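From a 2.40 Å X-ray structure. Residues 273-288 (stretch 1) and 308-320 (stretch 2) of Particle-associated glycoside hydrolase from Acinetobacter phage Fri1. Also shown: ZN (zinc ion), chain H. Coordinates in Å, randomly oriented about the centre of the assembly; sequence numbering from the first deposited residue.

Stretch 1 273-288: ALVYCHDVTFKNCTFQ
Stretch 2 308-320: TTDTVYNVTLINC

The apolar centre lies on the sheet face carrying C277, V280 and F282 beside V312, V315 and L317. F282 (chi1 m, chi2 88°) places CD1 3.7 Å from L317 CD2, and its CB 3.7 Å from C320 SG; F287 (m) brings CE1 to 4.1 Å from L317 CD2. L274 (m, t) packs CD1 3.8 Å from V315 CG2, while V280, V312 and V315 are all t.

The strand through V280-K283 runs parallel to strand 312-318, their axes 6° apart and 4.8 Å at closest approach, pairing V280 with V315 through K283 with I318. Alternation of donors and acceptors gives the parallel ladder: V280 N to N314 O (2.9 Å), T316 N to V280 O (2.9 Å), F282 N to T316 O (2.9 Å), I318 N to F282 O (2.8 Å) and N284 N to I318 O (3.0 Å). D279 (58/69) and N314 (62/70) share left-handed backbone angles, as do N284 (53/43) and N319 (54/44), and the same register runs from C277 beside V312 to C285 beside C320.

On the opposite face, H278 and Y313, both p, set near-parallel rings slid apart, centroids 4.9 Å; H278 CB lies over the Y313 ring. N314 ND2 donates to D279 OD1 (3.0 Å), which also accepts from H278 ND1 (2.8 Å), while H278 NE2 binds ZN at 2.0 Å.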

# COMPACT_ATOMS: atom_id res chain seq x y z
N ALA A 273 -14.81 -17.71 -6.11
CA ALA A 273 -14.11 -18.46 -5.08
C ALA A 273 -12.62 -18.50 -5.39
O ALA A 273 -12.23 -18.72 -6.55
CB ALA A 273 -14.65 -19.89 -4.94
N LEU A 274 -11.81 -18.25 -4.37
CA LEU A 274 -10.37 -18.46 -4.42
C LEU A 274 -10.09 -19.69 -3.58
O LEU A 274 -10.39 -19.71 -2.38
CB LEU A 274 -9.60 -17.25 -3.88
CG LEU A 274 -9.94 -15.88 -4.46
CD1 LEU A 274 -8.90 -14.86 -4.03
CD2 LEU A 274 -10.03 -15.94 -5.97
N VAL A 275 -9.48 -20.71 -4.19
CA VAL A 275 -9.29 -22.01 -3.57
C VAL A 275 -7.82 -22.36 -3.40
O VAL A 275 -7.42 -22.91 -2.37
CB VAL A 275 -10.03 -23.10 -4.37
CG1 VAL A 275 -9.82 -24.46 -3.76
CG2 VAL A 275 -11.51 -22.75 -4.46
N TYR A 276 -6.98 -22.03 -4.39
CA TYR A 276 -5.56 -22.37 -4.33
C TYR A 276 -4.84 -21.41 -5.27
O TYR A 276 -4.83 -21.63 -6.49
CB TYR A 276 -5.35 -23.83 -4.73
CG TYR A 276 -3.95 -24.42 -4.57
CD1 TYR A 276 -2.87 -23.67 -4.10
CD2 TYR A 276 -3.72 -25.75 -4.92
CE1 TYR A 276 -1.62 -24.23 -3.98
CE2 TYR A 276 -2.47 -26.32 -4.81
CZ TYR A 276 -1.42 -25.57 -4.35
OH TYR A 276 -0.17 -26.17 -4.24
N CYS A 277 -4.27 -20.34 -4.71
CA CYS A 277 -3.66 -19.27 -5.50
C CYS A 277 -3.05 -18.26 -4.55
O CYS A 277 -3.35 -18.25 -3.35
CB CYS A 277 -4.68 -18.58 -6.42
SG CYS A 277 -6.16 -17.95 -5.56
N HIS A 278 -2.20 -17.40 -5.09
CA HIS A 278 -1.70 -16.28 -4.29
C HIS A 278 -1.48 -15.08 -5.19
O HIS A 278 -1.43 -15.19 -6.42
CB HIS A 278 -0.43 -16.65 -3.48
CG HIS A 278 0.79 -16.93 -4.30
ND1 HIS A 278 1.74 -15.97 -4.58
CD2 HIS A 278 1.25 -18.07 -4.86
CE1 HIS A 278 2.71 -16.49 -5.30
NE2 HIS A 278 2.44 -17.77 -5.48
N ASP A 279 -1.40 -13.91 -4.55
CA ASP A 279 -1.16 -12.61 -5.19
C ASP A 279 -2.23 -12.32 -6.25
O ASP A 279 -1.98 -12.27 -7.45
CB ASP A 279 0.26 -12.54 -5.75
CG ASP A 279 1.30 -12.30 -4.67
OD1 ASP A 279 1.81 -13.27 -4.05
OD2 ASP A 279 1.59 -11.12 -4.41
N VAL A 280 -3.44 -12.10 -5.75
CA VAL A 280 -4.60 -11.79 -6.57
C VAL A 280 -5.13 -10.41 -6.19
O VAL A 280 -5.23 -10.08 -5.01
CB VAL A 280 -5.70 -12.86 -6.39
CG1 VAL A 280 -6.90 -12.57 -7.32
CG2 VAL A 280 -5.11 -14.24 -6.60
N THR A 281 -5.47 -9.61 -7.20
CA THR A 281 -5.99 -8.27 -6.94
C THR A 281 -7.31 -8.07 -7.68
O THR A 281 -7.40 -8.32 -8.88
CB THR A 281 -4.98 -7.20 -7.35
OG1 THR A 281 -3.81 -7.33 -6.53
CG2 THR A 281 -5.56 -5.81 -7.15
N PHE A 282 -8.31 -7.59 -6.95
CA PHE A 282 -9.56 -7.11 -7.51
C PHE A 282 -9.62 -5.61 -7.29
O PHE A 282 -9.45 -5.14 -6.16
CB PHE A 282 -10.76 -7.79 -6.86
CG PHE A 282 -10.81 -9.28 -7.07
CD1 PHE A 282 -10.16 -10.15 -6.19
CD2 PHE A 282 -11.53 -9.82 -8.13
CE1 PHE A 282 -10.22 -11.53 -6.37
CE2 PHE A 282 -11.59 -11.20 -8.31
CZ PHE A 282 -10.93 -12.06 -7.44
N LYS A 283 -9.82 -4.85 -8.36
CA LYS A 283 -9.96 -3.40 -8.30
C LYS A 283 -11.24 -2.99 -9.00
O LYS A 283 -11.45 -3.33 -10.17
CB LYS A 283 -8.76 -2.70 -8.94
CG LYS A 283 -8.78 -1.19 -8.77
CD LYS A 283 -7.95 -0.54 -9.85
CE LYS A 283 -6.47 -0.50 -9.48
NZ LYS A 283 -6.17 0.71 -8.63
N ASN A 284 -12.10 -2.25 -8.29
CA ASN A 284 -13.37 -1.75 -8.84
C ASN A 284 -14.19 -2.90 -9.44
O ASN A 284 -14.72 -2.80 -10.55
CB ASN A 284 -13.14 -0.64 -9.87
CG ASN A 284 -14.42 0.14 -10.19
OD1 ASN A 284 -15.27 0.36 -9.32
ND2 ASN A 284 -14.56 0.57 -11.45
N CYS A 285 -14.24 -4.01 -8.72
CA CYS A 285 -15.07 -5.15 -9.08
C CYS A 285 -16.21 -5.25 -8.08
O CYS A 285 -16.12 -4.73 -6.98
CB CYS A 285 -14.26 -6.45 -9.09
SG CYS A 285 -12.89 -6.43 -10.27
N THR A 286 -17.29 -5.92 -8.46
CA THR A 286 -18.39 -6.14 -7.54
C THR A 286 -18.69 -7.62 -7.42
O THR A 286 -18.33 -8.41 -8.30
CB THR A 286 -19.68 -5.39 -7.95
OG1 THR A 286 -20.30 -6.06 -9.06
CG2 THR A 286 -19.40 -3.93 -8.32
N PHE A 287 -19.28 -8.00 -6.29
CA PHE A 287 -19.71 -9.37 -6.03
C PHE A 287 -21.13 -9.29 -5.49
O PHE A 287 -21.34 -8.77 -4.38
CB PHE A 287 -18.77 -10.08 -5.04
CG PHE A 287 -17.30 -10.02 -5.42
CD1 PHE A 287 -16.52 -8.91 -5.09
CD2 PHE A 287 -16.71 -11.06 -6.13
CE1 PHE A 287 -15.18 -8.85 -5.43
CE2 PHE A 287 -15.37 -11.02 -6.48
CZ PHE A 287 -14.60 -9.90 -6.13
N GLN A 288 -22.11 -9.74 -6.26
CA GLN A 288 -23.51 -9.43 -5.95
C GLN A 288 -24.37 -10.67 -6.08
O GLN A 288 -24.38 -11.32 -7.12
CB GLN A 288 -24.05 -8.32 -6.87
CG GLN A 288 -23.01 -7.27 -7.21
CD GLN A 288 -23.61 -5.96 -7.68
OE1 GLN A 288 -24.54 -5.44 -7.07
NE2 GLN A 288 -23.06 -5.42 -8.77
N THR A 308 -6.34 -30.89 1.80
CA THR A 308 -5.58 -30.81 0.56
C THR A 308 -4.43 -29.84 0.75
O THR A 308 -4.29 -29.21 1.80
CB THR A 308 -6.43 -30.35 -0.64
OG1 THR A 308 -6.71 -28.96 -0.51
CG2 THR A 308 -7.72 -31.13 -0.72
N THR A 309 -3.62 -29.71 -0.29
CA THR A 309 -2.56 -28.72 -0.34
C THR A 309 -3.05 -27.35 -0.76
O THR A 309 -2.22 -26.46 -0.99
CB THR A 309 -1.46 -29.16 -1.29
OG1 THR A 309 -2.04 -29.42 -2.58
CG2 THR A 309 -0.72 -30.39 -0.74
N ASP A 310 -4.37 -27.16 -0.91
CA ASP A 310 -4.91 -25.85 -1.24
C ASP A 310 -4.44 -24.79 -0.24
O ASP A 310 -4.44 -25.01 0.97
CB ASP A 310 -6.43 -25.88 -1.24
CG ASP A 310 -7.02 -26.63 -2.40
OD1 ASP A 310 -6.29 -27.00 -3.35
OD2 ASP A 310 -8.24 -26.87 -2.34
N THR A 311 -4.07 -23.62 -0.77
CA THR A 311 -3.74 -22.50 0.09
C THR A 311 -4.00 -21.22 -0.69
O THR A 311 -3.85 -21.19 -1.92
CB THR A 311 -2.29 -22.57 0.59
OG1 THR A 311 -2.07 -21.52 1.54
CG2 THR A 311 -1.29 -22.43 -0.55
N VAL A 312 -4.46 -20.18 0.02
CA VAL A 312 -4.73 -18.88 -0.58
C VAL A 312 -4.13 -17.80 0.30
O VAL A 312 -4.35 -17.80 1.52
CB VAL A 312 -6.23 -18.61 -0.78
CG1 VAL A 312 -6.41 -17.20 -1.31
CG2 VAL A 312 -6.80 -19.61 -1.75
N TYR A 313 -3.38 -16.89 -0.30
CA TYR A 313 -2.78 -15.81 0.46
C TYR A 313 -2.42 -14.69 -0.50
O TYR A 313 -2.37 -14.88 -1.71
CB TYR A 313 -1.56 -16.30 1.27
CG TYR A 313 -0.51 -17.04 0.47
CD1 TYR A 313 -0.66 -18.39 0.16
CD2 TYR A 313 0.64 -16.39 0.03
CE1 TYR A 313 0.29 -19.06 -0.57
CE2 TYR A 313 1.61 -17.06 -0.70
CZ TYR A 313 1.42 -18.40 -1.00
OH TYR A 313 2.37 -19.09 -1.73
N ASN A 314 -2.19 -13.49 0.07
CA ASN A 314 -1.84 -12.29 -0.70
C ASN A 314 -2.96 -11.92 -1.67
O ASN A 314 -2.84 -12.02 -2.88
CB ASN A 314 -0.50 -12.49 -1.44
CG ASN A 314 0.66 -12.93 -0.51
OD1 ASN A 314 0.56 -12.81 0.71
ND2 ASN A 314 1.76 -13.39 -1.10
N VAL A 315 -4.07 -11.46 -1.09
CA VAL A 315 -5.24 -11.05 -1.86
C VAL A 315 -5.59 -9.62 -1.48
O VAL A 315 -5.67 -9.30 -0.29
CB VAL A 315 -6.44 -11.98 -1.62
CG1 VAL A 315 -7.64 -11.55 -2.47
CG2 VAL A 315 -6.05 -13.44 -1.90
N THR A 316 -5.79 -8.77 -2.48
CA THR A 316 -6.13 -7.38 -2.23
C THR A 316 -7.40 -7.04 -2.98
O THR A 316 -7.47 -7.19 -4.21
CB THR A 316 -4.98 -6.46 -2.64
OG1 THR A 316 -3.79 -6.86 -1.96
CG2 THR A 316 -5.28 -5.02 -2.27
N LEU A 317 -8.39 -6.54 -2.25
CA LEU A 317 -9.66 -6.09 -2.81
C LEU A 317 -9.76 -4.57 -2.58
O LEU A 317 -9.92 -4.12 -1.44
CB LEU A 317 -10.81 -6.85 -2.16
CG LEU A 317 -10.63 -8.36 -2.33
CD1 LEU A 317 -10.34 -9.07 -1.00
CD2 LEU A 317 -11.82 -8.99 -3.05
N ILE A 318 -9.66 -3.80 -3.66
CA ILE A 318 -9.62 -2.34 -3.61
C ILE A 318 -10.88 -1.82 -4.27
O ILE A 318 -11.17 -2.15 -5.43
CB ILE A 318 -8.38 -1.78 -4.33
CG1 ILE A 318 -7.13 -2.58 -3.98
CG2 ILE A 318 -8.20 -0.31 -4.00
CD1 ILE A 318 -5.97 -2.37 -4.96
N ASN A 319 -11.63 -0.98 -3.55
CA ASN A 319 -12.80 -0.29 -4.10
C ASN A 319 -13.77 -1.29 -4.73
O ASN A 319 -14.28 -1.08 -5.83
CB ASN A 319 -12.36 0.79 -5.10
CG ASN A 319 -13.51 1.66 -5.55
OD1 ASN A 319 -14.52 1.80 -4.86
ND2 ASN A 319 -13.37 2.26 -6.72
N CYS A 320 -14.02 -2.39 -4.03
CA CYS A 320 -14.95 -3.41 -4.49
C CYS A 320 -16.24 -3.31 -3.70
O CYS A 320 -16.29 -2.71 -2.62
CB CYS A 320 -14.34 -4.82 -4.32
SG CYS A 320 -12.92 -5.11 -5.42
ZN ZN H . 3.57 -19.08 -6.57
O HOH W 1 0.48 -25.98 -1.09
O HOH W 2 -2.92 -8.85 -3.61
O HOH W 3 -16.56 -0.66 -7.16
O HOH W 4 -16.11 2.71 -7.84
O HOH W 5 2.38 -20.80 -6.56
O HOH W 6 5.18 -19.36 -5.01
O HOH W 7 5.01 -20.68 -7.37
O HOH W 8 4.50 -17.76 -8.19